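Local coordinates for CocE/NonD family hydrolase (Staphylococcus aureus subsp. aureus COL, PDB 3III), which probably hydrolyses ester or amide bonds as a serine hydrolase of the alpha/beta-hydrolase fold, like cocaine esterase and the X-Pro dipeptidyl-peptidases, at residues Y335-Q340 with E404-M409; I56-P61 with I150-N155; N230-I235 with D245-Q250; F282-S287 with Q473-H478; I520-S523 with K528-Y531. All coordinates share one frame; numbering follows the deposited sequence.

Contact 1 (Y335-Q340 with E404-M409); sequences YEVRDQ and ELVGNM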
# COMPACT_ATOMS: atom_id res chain seq x y z
N TYR A 335 -14.59 5.52 4.26
CA TYR A 335 -14.20 5.04 2.94
C TYR A 335 -14.87 5.77 1.81
O TYR A 335 -16.04 6.17 1.92
CB TYR A 335 -14.49 3.52 2.82
CG TYR A 335 -15.93 3.16 2.98
CD1 TYR A 335 -16.76 2.98 1.88
CD2 TYR A 335 -16.49 3.03 4.24
CE1 TYR A 335 -18.08 2.68 2.01
CE2 TYR A 335 -17.85 2.75 4.39
CZ TYR A 335 -18.63 2.53 3.26
OH TYR A 335 -19.99 2.26 3.40
N GLU A 336 -14.16 5.91 0.69
CA GLU A 336 -14.75 6.45 -0.56
C GLU A 336 -15.48 5.38 -1.34
O GLU A 336 -14.93 4.31 -1.60
CB GLU A 336 -13.68 7.11 -1.48
CG GLU A 336 -14.30 7.74 -2.68
CD GLU A 336 -13.37 8.51 -3.56
OE1 GLU A 336 -12.13 8.50 -3.33
OE2 GLU A 336 -13.92 9.12 -4.49
N VAL A 337 -16.71 5.67 -1.76
CA VAL A 337 -17.38 4.90 -2.79
C VAL A 337 -17.12 5.62 -4.13
O VAL A 337 -17.66 6.69 -4.39
CB VAL A 337 -18.86 4.79 -2.54
CG1 VAL A 337 -19.52 3.88 -3.63
CG2 VAL A 337 -19.11 4.15 -1.14
N ARG A 338 -16.26 5.06 -4.97
CA ARG A 338 -15.83 5.77 -6.19
C ARG A 338 -16.97 5.66 -7.21
O ARG A 338 -17.50 4.59 -7.40
CB ARG A 338 -14.60 5.11 -6.79
CG ARG A 338 -13.41 5.13 -5.90
CD ARG A 338 -12.24 4.33 -6.46
NE ARG A 338 -12.66 2.95 -6.66
CZ ARG A 338 -11.94 2.00 -7.25
NH1 ARG A 338 -10.68 2.23 -7.66
NH2 ARG A 338 -12.46 0.78 -7.38
N ASP A 339 -17.28 6.74 -7.91
CA ASP A 339 -18.22 6.70 -9.02
C ASP A 339 -17.48 6.88 -10.39
O ASP A 339 -17.66 6.06 -11.31
CB ASP A 339 -19.25 7.81 -8.88
CG ASP A 339 -20.23 7.84 -10.07
OD1 ASP A 339 -20.43 6.78 -10.73
OD2 ASP A 339 -20.76 8.91 -10.35
N GLN A 340 -16.68 7.95 -10.48
CA GLN A 340 -15.79 8.22 -11.61
C GLN A 340 -14.43 8.68 -11.05
O GLN A 340 -14.24 8.77 -9.82
CB GLN A 340 -16.36 9.29 -12.57
CG GLN A 340 -17.68 8.98 -13.24
CD GLN A 340 -17.57 8.52 -14.73
OE1 GLN A 340 -16.59 8.85 -15.47
NE2 GLN A 340 -18.58 7.73 -15.18
N GLU A 404 -23.69 -0.65 -4.51
CA GLU A 404 -22.33 -0.36 -4.01
C GLU A 404 -21.58 -1.64 -3.65
O GLU A 404 -22.07 -2.45 -2.87
CB GLU A 404 -22.34 0.62 -2.85
CG GLU A 404 -23.01 1.96 -3.24
CD GLU A 404 -23.04 3.03 -2.17
OE1 GLU A 404 -22.70 2.79 -0.99
OE2 GLU A 404 -23.41 4.17 -2.55
N LEU A 405 -20.40 -1.79 -4.24
CA LEU A 405 -19.51 -2.90 -3.98
C LEU A 405 -18.29 -2.37 -3.23
O LEU A 405 -17.50 -1.61 -3.76
CB LEU A 405 -19.05 -3.56 -5.28
CG LEU A 405 -20.17 -4.14 -6.15
CD1 LEU A 405 -19.47 -4.99 -7.18
CD2 LEU A 405 -21.21 -4.93 -5.36
N VAL A 406 -18.14 -2.78 -1.97
CA VAL A 406 -17.02 -2.31 -1.16
C VAL A 406 -16.41 -3.46 -0.41
O VAL A 406 -17.01 -3.99 0.51
CB VAL A 406 -17.44 -1.20 -0.20
CG1 VAL A 406 -16.23 -0.72 0.68
CG2 VAL A 406 -18.04 0.02 -0.94
N GLY A 407 -15.19 -3.79 -0.76
CA GLY A 407 -14.49 -4.88 -0.16
C GLY A 407 -13.75 -5.78 -1.14
O GLY A 407 -13.39 -5.34 -2.27
N ASN A 408 -13.45 -7.00 -0.70
CA ASN A 408 -12.78 -8.00 -1.53
C ASN A 408 -13.77 -8.62 -2.49
O ASN A 408 -14.96 -8.63 -2.22
CB ASN A 408 -12.15 -9.09 -0.65
CG ASN A 408 -10.81 -8.65 -0.01
OD1 ASN A 408 -9.73 -8.83 -0.61
ND2 ASN A 408 -10.87 -8.17 1.24
N MSE A 409 -13.28 -9.13 -3.62
CA MSE A 409 -14.07 -10.00 -4.50
C MSE A 409 -13.24 -11.20 -4.80
O MSE A 409 -12.00 -11.13 -4.80
CB MSE A 409 -14.42 -9.30 -5.80
CG MSE A 409 -14.93 -7.87 -5.63
SE MSE A 409 -15.82 -7.27 -7.32
CE MSE A 409 -15.58 -5.26 -7.07
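Tyr335 and Val337 meet Val406 and Glu404 through side chains alone; no hydrogen bond crosses. The Tyr335 ring presents CD1 and CE1 to both methyls of Val406, with CD1 3.9 Å from CG1, the approach being oblique to the ring. CG1 of Val337 lies 3.9 Å from CD of Glu404, and the other methyl, CG2, is 3.8 Å from OE1 of Glu404. With CG beside the backbone N (chi1 -58°) and the chain extended beyond it, the acid carries its carboxylate to these methyls and crosses the valine at about a right angle. The carboxylate is held from outside: OE1 takes a salt bridge from Lys347 and a hydrogen bond from Asn560, the residue that also bonds Tyr335 OH. Strands 335-338 and 404-406 run 134° apart with their axes 8.1 Å from each other, too far for backbone pairing. The arrangement is face packing between two sheets: a strand near the edge of the large mixed sheet of the alpha/beta-hydrolase fold against the antiparallel C-terminal beta domain.

Contact 2 (I56-P61 with I150-N155); sequences INIFRP and IEWAAN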
# COMPACT_ATOMS: atom_id res chain seq x y z
N ILE A 56 20.49 10.68 12.18
CA ILE A 56 19.14 11.33 12.23
C ILE A 56 19.22 12.84 12.09
O ILE A 56 20.28 13.46 12.28
CB ILE A 56 18.39 11.03 13.58
CG1 ILE A 56 19.12 11.68 14.77
CG2 ILE A 56 18.37 9.54 13.84
CD1 ILE A 56 18.42 11.44 16.20
N ASN A 57 18.06 13.45 11.81
CA ASN A 57 17.84 14.86 12.01
C ASN A 57 16.72 15.05 13.02
O ASN A 57 15.76 14.28 13.03
CB ASN A 57 17.40 15.52 10.71
CG ASN A 57 18.43 15.41 9.61
OD1 ASN A 57 19.63 15.46 9.86
ND2 ASN A 57 17.95 15.35 8.38
N ILE A 58 16.82 16.09 13.82
CA ILE A 58 15.80 16.45 14.78
C ILE A 58 15.34 17.89 14.52
O ILE A 58 16.13 18.82 14.57
CB ILE A 58 16.34 16.43 16.23
CG1 ILE A 58 16.94 15.07 16.63
CG2 ILE A 58 15.25 16.88 17.24
CD1 ILE A 58 17.85 15.12 17.93
N PHE A 59 14.05 18.08 14.26
CA PHE A 59 13.48 19.41 14.14
C PHE A 59 12.63 19.65 15.37
O PHE A 59 11.75 18.81 15.68
CB PHE A 59 12.55 19.44 12.93
CG PHE A 59 13.26 19.26 11.59
CD1 PHE A 59 13.65 20.35 10.88
CD2 PHE A 59 13.53 17.98 11.09
CE1 PHE A 59 14.31 20.18 9.65
CE2 PHE A 59 14.15 17.78 9.88
CZ PHE A 59 14.54 18.88 9.15
N ARG A 60 12.89 20.75 16.05
CA ARG A 60 12.21 21.04 17.29
C ARG A 60 12.00 22.52 17.53
O ARG A 60 12.71 23.34 16.98
CB ARG A 60 12.92 20.37 18.45
CG ARG A 60 14.38 20.71 18.60
CD ARG A 60 15.03 19.90 19.73
NE ARG A 60 16.40 20.40 19.99
CZ ARG A 60 16.68 21.46 20.74
NH1 ARG A 60 15.73 22.16 21.33
NH2 ARG A 60 17.93 21.86 20.87
N PRO A 61 11.00 22.85 18.35
CA PRO A 61 10.78 24.24 18.66
C PRO A 61 12.00 24.88 19.32
O PRO A 61 12.74 24.25 20.08
CB PRO A 61 9.58 24.20 19.59
CG PRO A 61 8.93 22.93 19.32
CD PRO A 61 10.02 21.99 19.02
N ILE A 150 13.26 4.79 18.73
CA ILE A 150 12.04 5.20 19.44
C ILE A 150 12.32 5.36 20.90
O ILE A 150 11.97 6.38 21.50
CB ILE A 150 10.85 4.20 19.20
CG1 ILE A 150 10.40 4.30 17.75
CG2 ILE A 150 9.72 4.45 20.19
CD1 ILE A 150 9.49 3.18 17.29
N GLU A 151 12.95 4.36 21.50
CA GLU A 151 13.22 4.36 22.93
C GLU A 151 14.25 5.42 23.32
O GLU A 151 14.14 6.00 24.39
CB GLU A 151 13.61 2.96 23.41
CG GLU A 151 12.44 1.95 23.24
CD GLU A 151 11.13 2.42 23.92
OE1 GLU A 151 11.17 2.61 25.17
OE2 GLU A 151 10.09 2.60 23.22
N TRP A 152 15.22 5.67 22.46
CA TRP A 152 16.19 6.74 22.68
C TRP A 152 15.52 8.13 22.69
O TRP A 152 15.78 8.95 23.59
CB TRP A 152 17.24 6.69 21.58
CG TRP A 152 18.19 7.86 21.60
CD1 TRP A 152 19.36 7.96 22.31
CD2 TRP A 152 18.04 9.07 20.90
NE1 TRP A 152 19.94 9.17 22.07
CE2 TRP A 152 19.15 9.87 21.21
CE3 TRP A 152 17.08 9.56 20.01
CZ2 TRP A 152 19.32 11.15 20.67
CZ3 TRP A 152 17.26 10.81 19.46
CH2 TRP A 152 18.37 11.59 19.81
N ALA A 153 14.64 8.36 21.72
CA ALA A 153 13.90 9.59 21.57
C ALA A 153 13.06 9.88 22.80
O ALA A 153 12.96 11.02 23.19
CB ALA A 153 12.98 9.51 20.33
N ALA A 154 12.51 8.83 23.41
CA ALA A 154 11.66 8.99 24.58
C ALA A 154 12.41 9.52 25.78
O ALA A 154 11.79 10.10 26.65
CB ALA A 154 10.96 7.71 24.94
N ASN A 155 13.72 9.40 25.78
CA ASN A 155 14.53 9.84 26.87
C ASN A 155 15.27 11.17 26.66
O ASN A 155 16.06 11.57 27.49
CB ASN A 155 15.54 8.73 27.22
CG ASN A 155 14.90 7.60 27.98
OD1 ASN A 155 15.10 6.43 27.65
ND2 ASN A 155 14.04 7.93 28.93
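The indole of Trp152 meets the strand with its six-membered ring: CD1 of Ile58 lies at the ring edge, near its plane and 4.0 Å from CH2, while CD1 of Ile56 approaches obliquely, 3.5 Å from CZ3 and 3.6 Å from CH2. The closest atoms on the strand side are thus two terminal methyls, both directed at the far end of the indole, and the tryptophan comes to meet them from the opposite direction. Its reach follows from a chi1 of 172°, which places CG opposite the backbone N and extends the ring away from the helix. The two isoleucines arrive by different routes. Ile56 holds CG1 between its backbone N and carbonyl carbon (chi1 66°), whereas Ile58 turns CG1 away from the carbonyl carbon. Even the nearest CA atoms, those of Ile58 and Ala153, are 9.8 Å apart, so the side chains span the whole gap, and the contact is purely apolar. Val46 of strand 36-47 also touches Trp152, and Trp158 touches Ile58, continuing the packing around the pair. On the same helix, Ala153 and Ile150 lie against Met71 of strand 67-74. Helix 140-154 thus packs on strands 36-47, 53-60 and 67-74 of the central mixed sheet, the helix-on-sheet layering characteristic of the alpha/beta-hydrolase fold.

Contact 3 (N230-I235 with D245-Q250); sequences NIEDLI and DDFWKQ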
# COMPACT_ATOMS: atom_id res chain seq x y z
N ASN A 230 26.92 -3.87 1.65
CA ASN A 230 26.16 -4.78 2.51
C ASN A 230 24.65 -4.66 2.28
O ASN A 230 23.87 -4.93 3.18
CB ASN A 230 26.49 -4.48 3.95
CG ASN A 230 27.98 -4.55 4.22
OD1 ASN A 230 28.61 -3.58 4.66
ND2 ASN A 230 28.54 -5.69 3.95
N ILE A 231 24.26 -4.31 1.06
CA ILE A 231 22.84 -4.11 0.74
C ILE A 231 22.32 -5.49 0.30
O ILE A 231 22.94 -6.17 -0.53
CB ILE A 231 22.61 -3.04 -0.40
CG1 ILE A 231 23.08 -1.65 0.02
CG2 ILE A 231 21.08 -2.92 -0.81
CD1 ILE A 231 23.08 -0.61 -1.15
N GLU A 232 21.19 -5.92 0.84
CA GLU A 232 20.64 -7.23 0.55
C GLU A 232 20.23 -7.30 -0.91
O GLU A 232 19.55 -6.41 -1.39
CB GLU A 232 19.46 -7.52 1.46
CG GLU A 232 18.78 -8.84 1.22
CD GLU A 232 17.60 -9.09 2.17
OE1 GLU A 232 17.15 -8.13 2.80
OE2 GLU A 232 17.14 -10.27 2.23
N ASP A 233 20.59 -8.38 -1.60
CA ASP A 233 20.27 -8.54 -3.02
C ASP A 233 18.88 -9.16 -3.18
O ASP A 233 18.70 -10.39 -3.29
CB ASP A 233 21.32 -9.40 -3.71
CG ASP A 233 21.09 -9.51 -5.20
OD1 ASP A 233 20.02 -9.16 -5.74
OD2 ASP A 233 22.00 -10.00 -5.84
N LEU A 234 17.89 -8.29 -3.23
CA LEU A 234 16.51 -8.72 -3.28
C LEU A 234 16.12 -9.15 -4.67
O LEU A 234 15.14 -9.81 -4.82
CB LEU A 234 15.57 -7.62 -2.74
CG LEU A 234 15.51 -7.50 -1.22
CD1 LEU A 234 14.85 -6.15 -0.82
CD2 LEU A 234 14.84 -8.73 -0.57
N ILE A 235 16.90 -8.80 -5.69
CA ILE A 235 16.67 -9.33 -7.05
C ILE A 235 16.93 -10.87 -7.00
O ILE A 235 16.11 -11.69 -7.41
CB ILE A 235 17.59 -8.63 -8.07
CG1 ILE A 235 17.25 -7.13 -8.18
CG2 ILE A 235 17.47 -9.25 -9.43
CD1 ILE A 235 15.84 -6.90 -8.66
N ASP A 245 8.45 -19.39 1.61
CA ASP A 245 9.27 -20.33 2.38
C ASP A 245 9.80 -19.63 3.65
O ASP A 245 9.30 -18.58 4.02
CB ASP A 245 10.41 -20.84 1.47
CG ASP A 245 11.28 -19.72 0.89
OD1 ASP A 245 11.12 -18.54 1.27
OD2 ASP A 245 12.15 -20.01 0.02
N ASP A 246 10.78 -20.20 4.35
CA ASP A 246 11.25 -19.57 5.58
C ASP A 246 11.78 -18.15 5.35
O ASP A 246 11.63 -17.26 6.19
CB ASP A 246 12.39 -20.40 6.23
CG ASP A 246 11.90 -21.74 6.78
OD1 ASP A 246 10.66 -21.94 6.84
OD2 ASP A 246 12.76 -22.59 7.18
N PHE A 247 12.48 -17.95 4.23
CA PHE A 247 12.93 -16.60 3.85
C PHE A 247 11.81 -15.56 3.83
O PHE A 247 11.90 -14.51 4.52
CB PHE A 247 13.63 -16.63 2.48
CG PHE A 247 14.08 -15.27 2.03
CD1 PHE A 247 15.31 -14.77 2.45
CD2 PHE A 247 13.26 -14.48 1.24
CE1 PHE A 247 15.71 -13.51 2.08
CE2 PHE A 247 13.65 -13.21 0.87
CZ PHE A 247 14.89 -12.73 1.29
N TRP A 248 10.77 -15.83 3.06
CA TRP A 248 9.67 -14.89 2.92
C TRP A 248 8.78 -14.80 4.16
O TRP A 248 8.19 -13.75 4.39
CB TRP A 248 8.80 -15.18 1.69
CG TRP A 248 9.48 -14.83 0.37
CD1 TRP A 248 9.80 -15.69 -0.65
CD2 TRP A 248 9.98 -13.56 -0.02
NE1 TRP A 248 10.37 -14.99 -1.69
CE2 TRP A 248 10.51 -13.69 -1.32
CE3 TRP A 248 9.97 -12.29 0.56
CZ2 TRP A 248 11.07 -12.60 -2.03
CZ3 TRP A 248 10.53 -11.22 -0.14
CH2 TRP A 248 11.11 -11.40 -1.40
N LYS A 249 8.66 -15.89 4.94
CA LYS A 249 7.90 -15.82 6.19
C LYS A 249 8.49 -14.79 7.15
O LYS A 249 7.76 -14.17 7.90
CB LYS A 249 7.81 -17.21 6.87
CG LYS A 249 6.89 -18.20 6.12
CD LYS A 249 6.99 -19.66 6.59
CE LYS A 249 6.05 -20.53 5.76
NZ LYS A 249 6.08 -21.92 6.25
N GLN A 250 9.80 -14.61 7.12
CA GLN A 250 10.45 -13.56 7.92
C GLN A 250 10.20 -12.15 7.40
O GLN A 250 10.59 -11.16 8.07
CB GLN A 250 11.95 -13.79 7.97
CG GLN A 250 12.32 -15.05 8.69
CD GLN A 250 13.79 -15.28 8.66
OE1 GLN A 250 14.55 -14.51 9.22
NE2 GLN A 250 14.21 -16.37 8.01
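The two backbones stay well apart, 11.1 Å between the CA atoms of Leu234 and Trp248, so Glu232 and Leu234 meet Phe247 through side-chain ends. OE2 of Glu232 sits at the ring edge, near the ring plane and 3.5 Å from CZ of Phe247, with the carboxylate turned 75° from the ring. This puts the oxygen beside the weakly positive C-H rim rather than over the pi face. A chi1 of 178° and an extended chain carry the acid there; its other oxygen, OE1, bonds Ser136 and forms a salt bridge with Arg251. CD2 of Leu234 reaches the same edge, 4.4 Å from CZ of Phe247. The contact joins the starts of short helices 234-240 and 246-249, N-capped by Asp233 and Asp245, in the largely helical insertion between sheet strands 186-192 and 262-267, consistent with the cap region of CocE-like hydrolases. Asp245 OD1 accepts from Trp248 N at 3.3 Å. Phe247 CE2 stands over the centre of the Trp248 indole; the His241 ring stacks with Phe247, and the backbone O of His241 accepts from Trp248 NE1.

Contact 4 (F282-S287 with Q473-H478); sequences FKQAAS and QPWHKH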
# COMPACT_ATOMS: atom_id res chain seq x y z
N PHE A 282 -4.77 -3.16 9.26
CA PHE A 282 -5.93 -2.69 10.03
C PHE A 282 -6.72 -3.86 10.60
O PHE A 282 -7.12 -3.83 11.77
CB PHE A 282 -6.82 -1.79 9.22
CG PHE A 282 -8.07 -1.39 9.93
CD1 PHE A 282 -8.04 -0.46 10.96
CD2 PHE A 282 -9.27 -2.02 9.65
CE1 PHE A 282 -9.24 -0.10 11.67
CE2 PHE A 282 -10.43 -1.69 10.32
CZ PHE A 282 -10.44 -0.73 11.34
N LYS A 283 -6.96 -4.86 9.78
CA LYS A 283 -7.80 -5.99 10.17
C LYS A 283 -7.17 -6.81 11.28
O LYS A 283 -7.85 -7.16 12.21
CB LYS A 283 -8.16 -6.93 9.01
CG LYS A 283 -9.07 -6.34 7.94
CD LYS A 283 -9.47 -7.37 6.88
CE LYS A 283 -8.29 -7.96 6.13
NZ LYS A 283 -8.62 -8.89 4.98
N GLN A 284 -5.89 -7.14 11.13
CA GLN A 284 -5.21 -8.10 11.99
C GLN A 284 -4.60 -7.51 13.27
O GLN A 284 -4.34 -8.24 14.23
CB GLN A 284 -4.06 -8.77 11.22
CG GLN A 284 -4.49 -9.84 10.20
CD GLN A 284 -3.30 -10.47 9.54
OE1 GLN A 284 -2.32 -10.81 10.22
NE2 GLN A 284 -3.32 -10.54 8.20
N ALA A 285 -4.29 -6.21 13.25
CA ALA A 285 -3.75 -5.57 14.45
C ALA A 285 -4.67 -5.89 15.66
O ALA A 285 -5.92 -5.79 15.55
CB ALA A 285 -3.61 -4.03 14.23
N ALA A 286 -4.05 -6.18 16.81
CA ALA A 286 -4.75 -6.44 18.06
C ALA A 286 -5.14 -5.14 18.77
O ALA A 286 -5.90 -5.16 19.72
CB ALA A 286 -3.91 -7.37 19.00
N SER A 287 -4.65 -4.01 18.29
CA SER A 287 -4.92 -2.69 18.87
C SER A 287 -6.39 -2.46 19.27
O SER A 287 -7.26 -2.60 18.45
CB SER A 287 -4.51 -1.64 17.85
OG SER A 287 -3.15 -1.82 17.46
N GLN A 473 -12.31 -13.45 0.07
CA GLN A 473 -10.87 -13.30 -0.02
C GLN A 473 -10.20 -14.63 0.10
O GLN A 473 -10.01 -15.13 1.22
CB GLN A 473 -10.33 -12.37 1.08
CG GLN A 473 -8.84 -12.03 0.88
CD GLN A 473 -8.20 -11.33 2.08
OE1 GLN A 473 -8.87 -11.00 3.05
NE2 GLN A 473 -6.90 -11.11 2.00
N PRO A 474 -9.79 -15.19 -1.05
CA PRO A 474 -8.99 -16.41 -0.98
C PRO A 474 -7.59 -16.09 -0.43
O PRO A 474 -7.09 -14.97 -0.62
CB PRO A 474 -8.97 -16.91 -2.43
CG PRO A 474 -9.26 -15.75 -3.26
CD PRO A 474 -10.03 -14.75 -2.43
N TRP A 475 -7.03 -17.04 0.29
CA TRP A 475 -5.68 -16.97 0.81
C TRP A 475 -4.94 -18.21 0.38
O TRP A 475 -5.33 -19.34 0.74
CB TRP A 475 -5.72 -16.87 2.32
CG TRP A 475 -4.45 -16.32 2.95
CD1 TRP A 475 -3.26 -16.93 3.05
CD2 TRP A 475 -4.32 -15.07 3.64
NE1 TRP A 475 -2.35 -16.14 3.75
CE2 TRP A 475 -2.99 -14.97 4.09
CE3 TRP A 475 -5.21 -14.01 3.90
CZ2 TRP A 475 -2.54 -13.88 4.81
CZ3 TRP A 475 -4.74 -12.90 4.60
CH2 TRP A 475 -3.41 -12.86 5.04
N HIS A 476 -3.84 -18.01 -0.33
CA HIS A 476 -3.07 -19.12 -0.92
C HIS A 476 -1.88 -19.40 -0.04
O HIS A 476 -1.23 -18.48 0.41
CB HIS A 476 -2.67 -18.78 -2.33
CG HIS A 476 -3.85 -18.53 -3.21
ND1 HIS A 476 -4.30 -17.27 -3.53
CD2 HIS A 476 -4.74 -19.39 -3.76
CE1 HIS A 476 -5.39 -17.36 -4.28
NE2 HIS A 476 -5.68 -18.64 -4.43
N LYS A 477 -1.64 -20.69 0.26
CA LYS A 477 -0.50 -21.10 1.05
C LYS A 477 0.83 -20.74 0.43
O LYS A 477 1.76 -20.36 1.14
CB LYS A 477 -0.54 -22.61 1.31
CG LYS A 477 -1.66 -23.07 2.17
CD LYS A 477 -1.54 -24.57 2.32
CE LYS A 477 -2.55 -25.12 3.27
NZ LYS A 477 -2.38 -26.57 3.49
N HIS A 478 0.93 -20.91 -0.90
CA HIS A 478 2.19 -20.71 -1.63
C HIS A 478 3.30 -21.58 -1.05
O HIS A 478 4.47 -21.18 -0.97
CB HIS A 478 2.61 -19.22 -1.64
CG HIS A 478 1.68 -18.34 -2.43
ND1 HIS A 478 1.57 -18.41 -3.80
CD2 HIS A 478 0.84 -17.35 -2.04
CE1 HIS A 478 0.70 -17.50 -4.22
NE2 HIS A 478 0.23 -16.86 -3.17
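This contact bridges two domains: the C-terminal end of helix 275-284, in the hydrolase part, faces the 473-478 loop of the C-terminal beta domain. Lys283 and Gln473 reach toward each other across the gap, the lysine bent at chi3 (-60°) and the glutamine extended beyond CG, and these chains bring NZ of Lys283 to 2.9 Å from OE1 of Gln473. Despite that short distance the angle is poor, so the pair does not count as a hydrogen bond. What places both groups is Glu280, one turn earlier on the helix: its OE2 forms a salt bridge with Lys283 NZ and accepts from Gln473 NE2, while OE1 accepts from Gln284 NE2. The NE2 of Gln473 has a second acceptor in Glu495. Next to this pair, NE2 of Gln284 lies 3.9 Å from CH2 of Trp475, meeting the indole obliquely with its amide plane 55° from the ring. A chi1 of -160° swings that indole toward the helix, and Arg200 of helix 198-203 also packs on it. Across the contact, the nearest CA atoms, those of Lys283 and Gln473, are 12.9 Å apart, so long side chains, polar except for the Trp475 indole, span the gap. The result is a polar interdomain interface organised round one shared carboxylate, joining a helix of the alpha/beta-hydrolase domain to a loop of the beta domain.

Contact 5 (I520-S523 with K528-Y531); sequences IGNS and KTRY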
# COMPACT_ATOMS: atom_id res chain seq x y z
N ILE A 520 -2.71 -1.80 -19.75
CA ILE A 520 -1.33 -1.79 -20.16
C ILE A 520 -0.69 -0.44 -19.91
O ILE A 520 -1.37 0.56 -19.70
CB ILE A 520 -1.16 -2.26 -21.60
CG1 ILE A 520 -1.73 -1.25 -22.58
CG2 ILE A 520 -1.84 -3.66 -21.78
CD1 ILE A 520 -1.57 -1.76 -23.99
N GLY A 521 0.64 -0.44 -19.86
CA GLY A 521 1.41 0.79 -19.77
C GLY A 521 1.56 1.31 -18.37
O GLY A 521 1.06 0.73 -17.39
N ASN A 522 2.28 2.40 -18.25
CA ASN A 522 2.40 3.07 -16.99
C ASN A 522 2.41 4.59 -17.26
O ASN A 522 2.23 5.04 -18.40
CB ASN A 522 3.66 2.55 -16.27
CG ASN A 522 4.96 2.97 -16.95
OD1 ASN A 522 5.01 3.93 -17.74
ND2 ASN A 522 6.04 2.27 -16.61
N SER A 523 2.67 5.38 -16.23
CA SER A 523 2.63 6.84 -16.32
C SER A 523 4.01 7.43 -16.36
O SER A 523 4.13 8.64 -16.20
CB SER A 523 1.82 7.45 -15.14
OG SER A 523 2.18 6.94 -13.85
N LYS A 528 10.28 1.87 -14.80
CA LYS A 528 9.39 0.80 -14.35
C LYS A 528 8.74 1.11 -13.00
O LYS A 528 8.93 0.39 -12.02
CB LYS A 528 10.12 -0.56 -14.35
CG LYS A 528 10.42 -1.08 -15.80
CD LYS A 528 11.33 -2.35 -15.79
CE LYS A 528 11.48 -3.03 -17.22
NZ LYS A 528 12.85 -3.71 -17.38
N THR A 529 7.91 2.15 -12.97
CA THR A 529 7.22 2.52 -11.72
C THR A 529 6.01 1.64 -11.42
O THR A 529 5.58 1.58 -10.27
CB THR A 529 6.74 4.00 -11.74
OG1 THR A 529 5.88 4.18 -12.83
CG2 THR A 529 7.92 4.96 -11.83
N ARG A 530 5.47 0.96 -12.44
CA ARG A 530 4.34 0.06 -12.23
C ARG A 530 4.83 -1.38 -12.15
O ARG A 530 5.93 -1.72 -12.62
CB ARG A 530 3.35 0.29 -13.35
CG ARG A 530 2.02 -0.39 -13.20
CD ARG A 530 1.10 0.00 -14.31
NE ARG A 530 -0.15 -0.71 -14.13
CZ ARG A 530 -0.75 -1.44 -15.06
NH1 ARG A 530 -0.29 -1.50 -16.29
NH2 ARG A 530 -1.83 -2.10 -14.74
N TYR A 531 4.03 -2.26 -11.53
CA TYR A 531 4.31 -3.72 -11.65
C TYR A 531 4.37 -4.10 -13.13
O TYR A 531 3.74 -3.43 -13.96
CB TYR A 531 3.28 -4.58 -10.87
CG TYR A 531 1.84 -4.23 -11.19
CD1 TYR A 531 1.31 -4.45 -12.46
CD2 TYR A 531 1.01 -3.64 -10.23
CE1 TYR A 531 -0.02 -4.13 -12.77
CE2 TYR A 531 -0.33 -3.30 -10.52
CZ TYR A 531 -0.83 -3.53 -11.80
OH TYR A 531 -2.19 -3.23 -12.05
O HOH W 1 6.46 -0.36 -15.05
O HOH W 2 3.14 3.99 -13.46
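Two nearby parts of one irregular loop, between strands 508-514 and 541-546, are joined by an arginine-to-carbonyl bond and by water. NH1 of Arg530 donates to O of Gly521 at 2.8 Å with an N-H...O angle of 140°; the donor lies in the carbonyl plane, though the oxygen is tilted from the guanidinium plane. Val519 O takes a second bond from NH1, so this nitrogen grips two backbone oxygens. NH2 meanwhile donates to Tyr531 OH at 2.9 Å, and Arg530 CG stands over the centre of that tyrosine ring. The arginine leaves its backbone with chi1 -171° and stays extended to NE, which lays its chain along Asn522, CB to CB 3.7 Å. One water accepts from Asn522 ND2 at 3.1 Å and donates to Arg530 O at 2.8 Å; another accepts from Ser523 N and bonds Thr529 OG1, a hydroxyl that also hydrogen-bonds Thr524 OG1. Asn522 OD1 in turn accepts from Thr524 N, fixing the amide. A palmitic acid molecule lies about 5 Å from the Thr529 side chain. Around the loop, Phe216 of helix 213-224 touches Lys528 and Thr529, whereas strand 447-458 supplies Ile447 against Ser523 and Arg530 and Trp456 edge-to-face with Tyr531.

Contacts 1 and 2 are buried and reach the same mixed sheet, their centres 40 Å apart on opposite sides of the chain's centre: contact 2 covers it with a helix, contact 1 packs it against a second sheet. Contacts 3, 4 and 5 are partly buried; polar side chains take part in each, but only contact 5 has a hydrogen bond across its segments. Contacts 1 and 4 both connect the hydrolase part with the beta domain, one mainly apolar with a carboxylate at its side, the other mainly polar; they touch where Asn408 OD1 lies 3.6 Å from Gln473 CG. Contacts 3 and 5 are short-range, closing local loops; water bridges distinguish contact 5. Contacts 3 and 4 approach to about 5 Å between nearest atoms without touching.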